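Side-chain contacts in fat acid-binding protein (Eubacterium ventriosum, PDB 3NYI), which belongs to the DegV family and binds a fatty acid, stearic acid in this crystal, though its wider physiological role is not established: residues 74-77 with 78-82; 137-140 with 141-145; 150-153 with 154-157. All coordinates share one frame; numbering follows the deposited sequence.

How the contacts relate
All three contacts are local, each spanning consecutive turns of a single helix: 70-81 for contact 1, 128-143 for contact 2 and 148-161 for contact 3. Contacts 2 and 3 belong together. Their centres are 11 Å apart, and they meet where A151 packs on F138 and M141, with SE of M141 3.8 Å from CD of K154. Contact 1 stands apart, its nearest atoms about 13 Å from contact 2 and about 14 Å from contact 3. All three pack against the β-sheet that includes strands 6-10, 87-91 and 119-123: V76 and F80 lean on strand 6-10, F138 on F90, and M152 and L155 on I122. No partner described here belongs to the bound stearic acid.

Contact 1: residues 74-77 with 78-82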
ATOM      1  N   ALA A  74       2.886  20.160   1.983  1.00 28.57           N
ATOM      2  CA  ALA A  74       2.487  21.459   2.517  1.00 29.72           C
ATOM      3  C   ALA A  74       1.559  22.217   1.564  1.00 34.28           C
ATOM      4  O   ALA A  74       0.575  22.804   1.996  1.00 39.04           O
ATOM      5  CB  ALA A  74       3.719  22.312   2.843  1.00 34.71           C
ATOM      6  N   ASP A  75       1.882  22.217   0.275  1.00 35.85           N
ATOM      7  CA  ASP A  75       1.037  22.887  -0.713  1.00 41.04           C
ATOM      8  C   ASP A  75      -0.376  22.278  -0.782  1.00 39.21           C
ATOM      9  O   ASP A  75      -1.368  22.994  -0.932  1.00 43.29           O
ATOM     10  CB  ASP A  75       1.705  22.888  -2.091  1.00 44.81           C
ATOM     11  CG  ASP A  75       2.950  23.789  -2.151  1.00 51.22           C
ATOM     12  OD1 ASP A  75       3.177  24.618  -1.239  1.00 46.61           O
ATOM     13  OD2 ASP A  75       3.712  23.666  -3.130  1.00 51.87           O
ATOM     14  N   VAL A  76      -0.476  20.960  -0.660  1.00 38.63           N
ATOM     15  CA  VAL A  76      -1.792  20.321  -0.614  1.00 32.61           C
ATOM     16  C   VAL A  76      -2.529  20.691   0.675  1.00 37.69           C
ATOM     17  O   VAL A  76      -3.685  21.133   0.633  1.00 37.76           O
ATOM     18  CB  VAL A  76      -1.674  18.790  -0.764  1.00 37.48           C
ATOM     19  CG1 VAL A  76      -3.025  18.108  -0.542  1.00 36.04           C
ATOM     20  CG2 VAL A  76      -1.109  18.451  -2.135  1.00 37.96           C
ATOM     21  N   PHE A  77      -1.866  20.533   1.820  1.00 30.39           N
ATOM     22  CA  PHE A  77      -2.502  20.882   3.090  1.00 39.94           C
ATOM     23  C   PHE A  77      -2.982  22.334   3.074  1.00 42.24           C
ATOM     24  O   PHE A  77      -4.104  22.635   3.481  1.00 39.91           O
ATOM     25  CB  PHE A  77      -1.555  20.681   4.280  1.00 39.44           C
ATOM     26  CG  PHE A  77      -1.115  19.249   4.497  1.00 35.54           C
ATOM     27  CD1 PHE A  77      -1.720  18.198   3.823  1.00 29.83           C
ATOM     28  CD2 PHE A  77      -0.099  18.963   5.397  1.00 29.15           C
ATOM     29  CE1 PHE A  77      -1.305  16.889   4.032  1.00 30.15           C
ATOM     30  CE2 PHE A  77       0.327  17.666   5.614  1.00 29.32           C
ATOM     31  CZ  PHE A  77      -0.281  16.620   4.932  1.00 32.67           C
ATOM     32  N   ARG A  78      -2.119  23.227   2.602  1.00 39.43           N
ATOM     33  CA  ARG A  78      -2.411  24.655   2.599  0.53 40.86           C
ATOM     34  C   ARG A  78      -3.650  25.000   1.777  1.00 44.32           C
ATOM     35  O   ARG A  78      -4.516  25.751   2.226  1.00 43.22           O
ATOM     36  CB  ARG A  78      -1.203  25.444   2.083  0.53 40.42           C
ATOM     37  CG  ARG A  78      -1.005  26.781   2.770  0.53 46.72           C
ATOM     38  CD  ARG A  78       0.117  27.581   2.127  0.53 48.14           C
ATOM     39  NE  ARG A  78       1.358  26.816   2.027  0.53 47.13           N
ATOM     40  CZ  ARG A  78       2.323  26.825   2.942  0.53 47.59           C
ATOM     41  NH1 ARG A  78       2.198  27.559   4.044  0.53 46.71           N
ATOM     42  NH2 ARG A  78       3.419  26.098   2.753  0.53 44.35           N
ATOM     43  N   SER A  79      -3.744  24.447   0.573  1.00 45.17           N
ATOM     44  CA  SER A  79      -4.857  24.774  -0.311  1.00 46.70           C
ATOM     45  C   SER A  79      -6.205  24.338   0.267  1.00 52.42           C
ATOM     46  O   SER A  79      -7.202  25.049   0.131  1.00 54.59           O
ATOM     47  CB  SER A  79      -4.644  24.174  -1.704  1.00 55.63           C
ATOM     48  OG  SER A  79      -4.817  22.767  -1.694  1.00 70.48           O
ATOM     49  N   PHE A  80      -6.242  23.176   0.914  1.00 40.74           N
ATOM     50  CA  PHE A  80      -7.466  22.728   1.566  1.00 40.96           C
ATOM     51  C   PHE A  80      -7.784  23.580   2.798  1.00 44.29           C
ATOM     52  O   PHE A  80      -8.925  24.009   2.986  1.00 42.54           O
ATOM     53  CB  PHE A  80      -7.378  21.243   1.956  1.00 31.89           C
ATOM     54  CG  PHE A  80      -7.417  20.299   0.784  1.00 41.38           C
ATOM     55  CD1 PHE A  80      -8.342  20.473  -0.239  1.00 46.44           C
ATOM     56  CD2 PHE A  80      -6.543  19.220   0.713  1.00 40.88           C
ATOM     57  CE1 PHE A  80      -8.387  19.598  -1.321  1.00 44.29           C
ATOM     58  CE2 PHE A  80      -6.586  18.340  -0.366  1.00 41.55           C
ATOM     59  CZ  PHE A  80      -7.508  18.531  -1.381  1.00 41.54           C
ATOM     60  N   VAL A  81      -6.770  23.825   3.626  1.00 40.66           N
ATOM     61  CA  VAL A  81      -6.949  24.556   4.884  1.00 45.52           C
ATOM     62  C   VAL A  81      -7.427  26.011   4.708  1.00 48.61           C
ATOM     63  O   VAL A  81      -8.227  26.516   5.500  1.00 45.24           O
ATOM     64  CB  VAL A  81      -5.658  24.535   5.730  1.00 45.55           C
ATOM     65  CG1 VAL A  81      -5.651  25.676   6.727  1.00 49.38           C
ATOM     66  CG2 VAL A  81      -5.520  23.191   6.442  1.00 46.28           C
ATOM     67  N   GLU A  82      -6.940  26.689   3.678  1.00 48.66           N
ATOM     68  CA  GLU A  82      -7.383  28.061   3.456  1.00 56.41           C
ATOM     69  C   GLU A  82      -8.831  28.082   2.969  1.00 57.11           C
ATOM     70  O   GLU A  82      -9.480  29.130   2.960  1.00 63.05           O
ATOM     71  CB  GLU A  82      -6.453  28.799   2.494  1.00 61.27           C
ATOM     72  CG  GLU A  82      -6.307  28.154   1.135  1.00 75.01           C
ATOM     73  CD  GLU A  82      -5.133  28.719   0.353  1.00 91.09           C
ATOM     74  OE1 GLU A  82      -5.231  28.800  -0.890  1.00 99.89           O
ATOM     75  OE2 GLU A  82      -4.114  29.087   0.980  1.00 89.37           O
TER
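V76 and F80, one turn apart on helix 70-81, lie side by side and point the same way, with CG1 of V76 3.6 Å from CE2 of F80. The valine branch that reaches the ring is the one anti to the backbone N (chi1 173°). At the backbone beside this pair, the carbonyl O of V76 takes two donors: the amide N of F80 at 3.3 Å and OG of S79 at 3.1 Å, at a C=O...OG angle of 124°. OG can bend back to it because chi1 of S79 is 72°.

On another side of the helix R78, in one of two modelled conformers and so less certainly, bends at chi3 and brings NH2 to 3.8 Å from CB of A74. OD1 of D75 lies near the guanidinium plane but 4.3 Å from NH2 of R78, too far for a salt bridge; in this conformer NH1 forms one with D113. Further out, V76 and F80 rest on strands 6-10 and 25-33, while A74 and F77 pack on helix 99-113. Apolar groups meet the sheet and neighbouring helix, S79 adds a second bond to a main-chain oxygen, and in that conformer D113 probably balances R78.

Contact 2: residues 137-140 with 141-145; sequences QFVR and MLEDG
The carbonyls of Q137 to R140 accept the amides of M141 to D144, four residues on, before the helix ends in a Schellman motif at G145, whose phi is positive and whose N bonds to O of L142 at 3.1 Å. Two neighbours approach the F138 ring obliquely from the same side of its plane, near different borders. CD1 of L142 comes 3.5 Å from CE2 of F138, while CE of M141, a selenomethionine, lies 4.0 Å from CD1 of F138. The ring is swung there by CG standing anti to the backbone N (chi1 -154°), and the M141 side chain crosses it at about a right angle. F90 adds an edge-to-face ring contact from outside the helix.

V139 and E143 run alongside one another, CG1 of V139 3.5 Å from OE2 of E143, an apolar branch against a carboxylate that is hydrogen-bonded to H23. At the last turn the D144 carboxylate folds back over the R140 carbonyl, CG of D144 being 3.1 Å from O of R140. R140, extended from CG to NE, forms salt bridges through NE to D136 and through NH2 to D265.

Each polar end finds its partner beyond the two segments. Two acidic groups should stabilise the positive charge of R140, while D144 sets acceptor oxygens near another acceptor with no bond between them, its OD2 hydrogen-bonded to OH of Y293.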
ATOM      1  N   GLN A 137     -11.742   1.938   4.471  1.00 24.38           N
ATOM      2  CA  GLN A 137     -12.526   1.814   5.702  1.00 23.24           C
ATOM      3  C   GLN A 137     -12.842   3.207   6.242  1.00 27.04           C
ATOM      4  O   GLN A 137     -13.950   3.467   6.685  1.00 25.36           O
ATOM      5  CB  GLN A 137     -11.806   0.975   6.757  1.00 24.32           C
ATOM      6  CG  GLN A 137     -11.813  -0.524   6.462  1.00 24.08           C
ATOM      7  CD  GLN A 137     -13.226  -1.105   6.470  1.00 27.22           C
ATOM      8  OE1 GLN A 137     -13.978  -0.896   7.415  1.00 30.29           O
ATOM      9  NE2 GLN A 137     -13.590  -1.821   5.404  1.00 24.55           N
ATOM     10  N   PHE A 138     -11.869   4.117   6.177  1.00 25.38           N
ATOM     11  CA  PHE A 138     -12.078   5.479   6.649  1.00 24.34           C
ATOM     12  C   PHE A 138     -13.120   6.199   5.795  1.00 24.68           C
ATOM     13  O   PHE A 138     -14.008   6.862   6.320  1.00 26.11           O
ATOM     14  CB  PHE A 138     -10.754   6.272   6.637  1.00 24.32           C
ATOM     15  CG  PHE A 138     -10.732   7.393   7.626  1.00 35.32           C
ATOM     16  CD1 PHE A 138     -10.437   7.142   8.959  1.00 40.14           C
ATOM     17  CD2 PHE A 138     -11.037   8.690   7.236  1.00 43.67           C
ATOM     18  CE1 PHE A 138     -10.441   8.159   9.887  1.00 43.55           C
ATOM     19  CE2 PHE A 138     -11.038   9.721   8.159  1.00 49.07           C
ATOM     20  CZ  PHE A 138     -10.737   9.455   9.487  1.00 51.33           C
ATOM     21  N   VAL A 139     -12.999   6.068   4.475  1.00 23.20           N
ATOM     22  CA  VAL A 139     -13.984   6.635   3.554  1.00 28.45           C
ATOM     23  C   VAL A 139     -15.385   6.100   3.864  1.00 33.04           C
ATOM     24  O   VAL A 139     -16.358   6.860   3.897  1.00 36.77           O
ATOM     25  CB  VAL A 139     -13.627   6.342   2.080  1.00 27.47           C
ATOM     26  CG1 VAL A 139     -14.819   6.656   1.163  1.00 32.83           C
ATOM     27  CG2 VAL A 139     -12.378   7.129   1.663  1.00 26.93           C
ATOM     28  N   ARG A 140     -15.475   4.799   4.106  1.00 33.21           N
ATOM     29  CA  ARG A 140     -16.753   4.173   4.477  1.00 36.25           C
ATOM     30  C   ARG A 140     -17.345   4.773   5.751  1.00 36.14           C
ATOM     31  O   ARG A 140     -18.526   5.136   5.788  1.00 32.86           O
ATOM     32  CB  ARG A 140     -16.592   2.670   4.655  1.00 33.95           C
ATOM     33  CG  ARG A 140     -16.316   1.903   3.379  1.00 38.82           C
ATOM     34  CD  ARG A 140     -16.015   0.445   3.695  1.00 40.09           C
ATOM     35  NE  ARG A 140     -15.653  -0.305   2.496  1.00 38.68           N
ATOM     36  CZ  ARG A 140     -16.217  -1.456   2.147  1.00 44.00           C
ATOM     37  NH1 ARG A 140     -17.164  -1.996   2.914  1.00 35.86           N
ATOM     38  NH2 ARG A 140     -15.832  -2.069   1.036  1.00 39.31           N
HETATM   39  N   MSE A 141     -16.527   4.876   6.796  1.00 29.23           N
HETATM   40  CA  MSE A 141     -17.009   5.386   8.083  1.00 28.99           C
HETATM   41  C   MSE A 141     -17.592   6.782   7.977  1.00 32.74           C
HETATM   42  O   MSE A 141     -18.681   7.051   8.504  1.00 34.55           O
HETATM   43  CB  MSE A 141     -15.916   5.304   9.165  1.00 26.00           C
HETATM   44  CG  MSE A 141     -15.576   3.855   9.557  1.00 22.94           C
HETATM   45 SE   MSE A 141     -14.332   3.715  11.066  0.82 34.47          SE
HETATM   46  CE  MSE A 141     -12.666   4.031  10.089  1.00 78.75           C
ATOM     47  N   LEU A 142     -16.872   7.665   7.288  1.00 30.81           N
ATOM     48  CA  LEU A 142     -17.331   9.029   7.088  1.00 36.82           C
ATOM     49  C   LEU A 142     -18.583   9.093   6.226  1.00 36.53           C
ATOM     50  O   LEU A 142     -19.489   9.858   6.518  1.00 39.55           O
ATOM     51  CB  LEU A 142     -16.218   9.893   6.485  1.00 34.48           C
ATOM     52  CG  LEU A 142     -14.968   9.976   7.364  1.00 38.82           C
ATOM     53  CD1 LEU A 142     -14.006  11.028   6.825  1.00 47.00           C
ATOM     54  CD2 LEU A 142     -15.338  10.281   8.810  1.00 36.94           C
ATOM     55  N   GLU A 143     -18.647   8.289   5.171  1.00 37.15           N
ATOM     56  CA  GLU A 143     -19.849   8.266   4.340  1.00 49.25           C
ATOM     57  C   GLU A 143     -21.046   7.669   5.083  1.00 49.60           C
ATOM     58  O   GLU A 143     -22.193   8.065   4.852  1.00 49.79           O
ATOM     59  CB  GLU A 143     -19.581   7.558   3.006  1.00 59.00           C
ATOM     60  CG  GLU A 143     -18.527   8.299   2.174  1.00 70.40           C
ATOM     61  CD  GLU A 143     -18.392   7.795   0.745  1.00 69.98           C
ATOM     62  OE1 GLU A 143     -19.081   6.815   0.382  1.00 70.69           O
ATOM     63  OE2 GLU A 143     -17.585   8.392  -0.010  1.00 61.69           O
ATOM     64  N   ASP A 144     -20.781   6.739   5.994  1.00 39.48           N
ATOM     65  CA  ASP A 144     -21.855   6.147   6.794  1.00 44.08           C
ATOM     66  C   ASP A 144     -22.260   7.059   7.959  1.00 45.05           C
ATOM     67  O   ASP A 144     -23.122   6.712   8.764  1.00 43.35           O
ATOM     68  CB  ASP A 144     -21.469   4.748   7.301  1.00 39.81           C
ATOM     69  CG  ASP A 144     -21.247   3.755   6.167  1.00 48.46           C
ATOM     70  OD1 ASP A 144     -21.674   4.053   5.031  1.00 47.87           O
ATOM     71  OD2 ASP A 144     -20.646   2.677   6.407  1.00 47.09           O
ATOM     72  N   GLY A 145     -21.625   8.223   8.054  1.00 44.97           N
ATOM     73  CA  GLY A 145     -22.055   9.227   9.011  1.00 44.64           C
ATOM     74  C   GLY A 145     -21.394   9.206  10.378  1.00 43.72           C
ATOM     75  O   GLY A 145     -21.819   9.925  11.277  1.00 43.85           O
TER

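Contact 3: residues 150-153 with 154-157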
ATOM      1  N   GLN A 150     -15.314   9.213  16.147  1.00 33.34           N
ATOM      2  CA  GLN A 150     -15.783   7.831  16.148  1.00 36.99           C
ATOM      3  C   GLN A 150     -14.917   6.960  15.243  1.00 36.99           C
ATOM      4  O   GLN A 150     -14.642   5.802  15.559  1.00 33.28           O
ATOM      5  CB  GLN A 150     -17.245   7.755  15.716  1.00 43.72           C
ATOM      6  CG  GLN A 150     -18.188   8.513  16.636  1.00 49.97           C
ATOM      7  CD  GLN A 150     -19.615   8.509  16.135  1.00 57.61           C
ATOM      8  OE1 GLN A 150     -19.877   8.782  14.963  1.00 48.46           O
ATOM      9  NE2 GLN A 150     -20.554   8.197  17.026  1.00 67.70           N
ATOM     10  N   ALA A 151     -14.489   7.521  14.115  1.00 35.15           N
ATOM     11  CA  ALA A 151     -13.685   6.766  13.165  1.00 33.91           C
ATOM     12  C   ALA A 151     -12.294   6.526  13.740  1.00 30.99           C
ATOM     13  O   ALA A 151     -11.733   5.438  13.614  1.00 28.51           O
ATOM     14  CB  ALA A 151     -13.598   7.503  11.824  1.00 38.17           C
HETATM   15  N   MSE A 152     -11.733   7.551  14.373  1.00 32.62           N
HETATM   16  CA  MSE A 152     -10.390   7.439  14.923  1.00 36.41           C
HETATM   17  C   MSE A 152     -10.346   6.412  16.049  1.00 32.34           C
HETATM   18  O   MSE A 152      -9.334   5.758  16.247  1.00 33.45           O
HETATM   19  CB  MSE A 152      -9.873   8.801  15.405  1.00 37.86           C
HETATM   20  CG  MSE A 152      -9.582   9.784  14.273  1.00 36.32           C
HETATM   21 SE   MSE A 152      -8.206   9.109  13.049  0.69 41.10          SE
HETATM   22  CE  MSE A 152      -6.848   8.782  14.398  1.00 38.29           C
ATOM     23  N   SER A 153     -11.448   6.258  16.775  1.00 36.33           N
ATOM     24  CA  SER A 153     -11.504   5.268  17.851  1.00 41.35           C
ATOM     25  C   SER A 153     -11.475   3.828  17.330  1.00 38.14           C
ATOM     26  O   SER A 153     -11.343   2.881  18.110  1.00 44.46           O
ATOM     27  CB  SER A 153     -12.754   5.469  18.715  1.00 38.09           C
ATOM     28  OG  SER A 153     -13.895   4.904  18.089  1.00 41.12           O
ATOM     29  N   LYS A 154     -11.627   3.653  16.022  1.00 30.67           N
ATOM     30  CA  LYS A 154     -11.554   2.311  15.432  1.00 30.70           C
ATOM     31  C   LYS A 154     -10.256   2.087  14.672  1.00 30.73           C
ATOM     32  O   LYS A 154      -9.936   0.959  14.278  1.00 26.65           O
ATOM     33  CB  LYS A 154     -12.745   2.054  14.517  1.00 31.32           C
ATOM     34  CG  LYS A 154     -14.086   2.213  15.238  1.00 36.25           C
ATOM     35  CD  LYS A 154     -15.253   1.907  14.326  1.00 43.96           C
ATOM     36  CE  LYS A 154     -16.579   2.267  15.001  1.00 46.47           C
ATOM     37  NZ  LYS A 154     -16.720   1.604  16.329  1.00 48.47           N
ATOM     38  N   LEU A 155      -9.502   3.162  14.472  1.00 30.29           N
ATOM     39  CA  LEU A 155      -8.307   3.092  13.638  1.00 27.91           C
ATOM     40  C   LEU A 155      -7.264   2.061  14.096  1.00 24.87           C
ATOM     41  O   LEU A 155      -6.749   1.308  13.281  1.00 26.22           O
ATOM     42  CB  LEU A 155      -7.653   4.474  13.530  1.00 30.77           C
ATOM     43  CG  LEU A 155      -6.729   4.616  12.326  1.00 46.92           C
ATOM     44  CD1 LEU A 155      -7.565   4.686  11.046  1.00 46.58           C
ATOM     45  CD2 LEU A 155      -5.865   5.855  12.491  1.00 52.30           C
ATOM     46  N   ASP A 156      -6.940   2.030  15.385  1.00 29.36           N
ATOM     47  CA  ASP A 156      -5.919   1.099  15.871  1.00 26.54           C
ATOM     48  C   ASP A 156      -6.261  -0.352  15.555  1.00 29.39           C
ATOM     49  O   ASP A 156      -5.419  -1.109  15.066  1.00 29.35           O
ATOM     50  CB  ASP A 156      -5.717   1.241  17.379  1.00 32.14           C
ATOM     51  CG  ASP A 156      -4.948   2.501  17.756  1.00 51.41           C
ATOM     52  OD1 ASP A 156      -4.425   3.188  16.846  1.00 50.13           O
ATOM     53  OD2 ASP A 156      -4.865   2.798  18.968  1.00 58.55           O
ATOM     54  N   ALA A 157      -7.486  -0.749  15.876  1.00 27.92           N
ATOM     55  CA  ALA A 157      -7.929  -2.108  15.628  1.00 25.71           C
ATOM     56  C   ALA A 157      -7.920  -2.435  14.130  1.00 24.08           C
ATOM     57  O   ALA A 157      -7.523  -3.534  13.726  1.00 24.25           O
ATOM     58  CB  ALA A 157      -9.325  -2.344  16.234  1.00 31.60           C
TER
HETATM   59  O   HOH W   1      -7.954   3.763  17.411  1.00 39.48           O
HETATM   60  O   HOH W   2      -9.334   0.714  17.650  1.00 33.05           O
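Helix 148-161 is kinked between 150-153 and 154-157: K154 N bonds to O of A151 at 3.0 Å and L155 N to O of M152 at 3.1 Å, three residues back, both donors standing above the carbonyl plane, the second by 72°. Water 1 donates to O of M152 and accepts from N of D156, while water 2 joins O of S153 to N of A157 in the same way, 3.0 Å on each arm.

S153 takes up the carbonyl of Q150, with OG 2.8 Å from that oxygen. OG sits between the backbone N and the carbonyl carbon (chi1 80°), which turns it back along the helix. The K154 chain passes close to the same oxygen, its CG 3.6 Å from O of Q150, and continues against M141, L146 and Y293.

M152, a selenomethionine bent at chi2 and chi3, lies beside L155, both side chains pointing the same way. The methyl CE of M152 is 3.6 Å from CD2 of L155, and SE follows at 4.0 Å. Both residues rest on I122 of strand 119-123, and M152 also reaches F138 of helix 128-143.

This is a water-inserted helix kink: K154 and L155 take i to i+3 bonds as in a 3-10 turn, and waters bridge the i to i+4 pairs M152-D156 and S153-A157, the apolar face staying packed against a strand and the preceding helix.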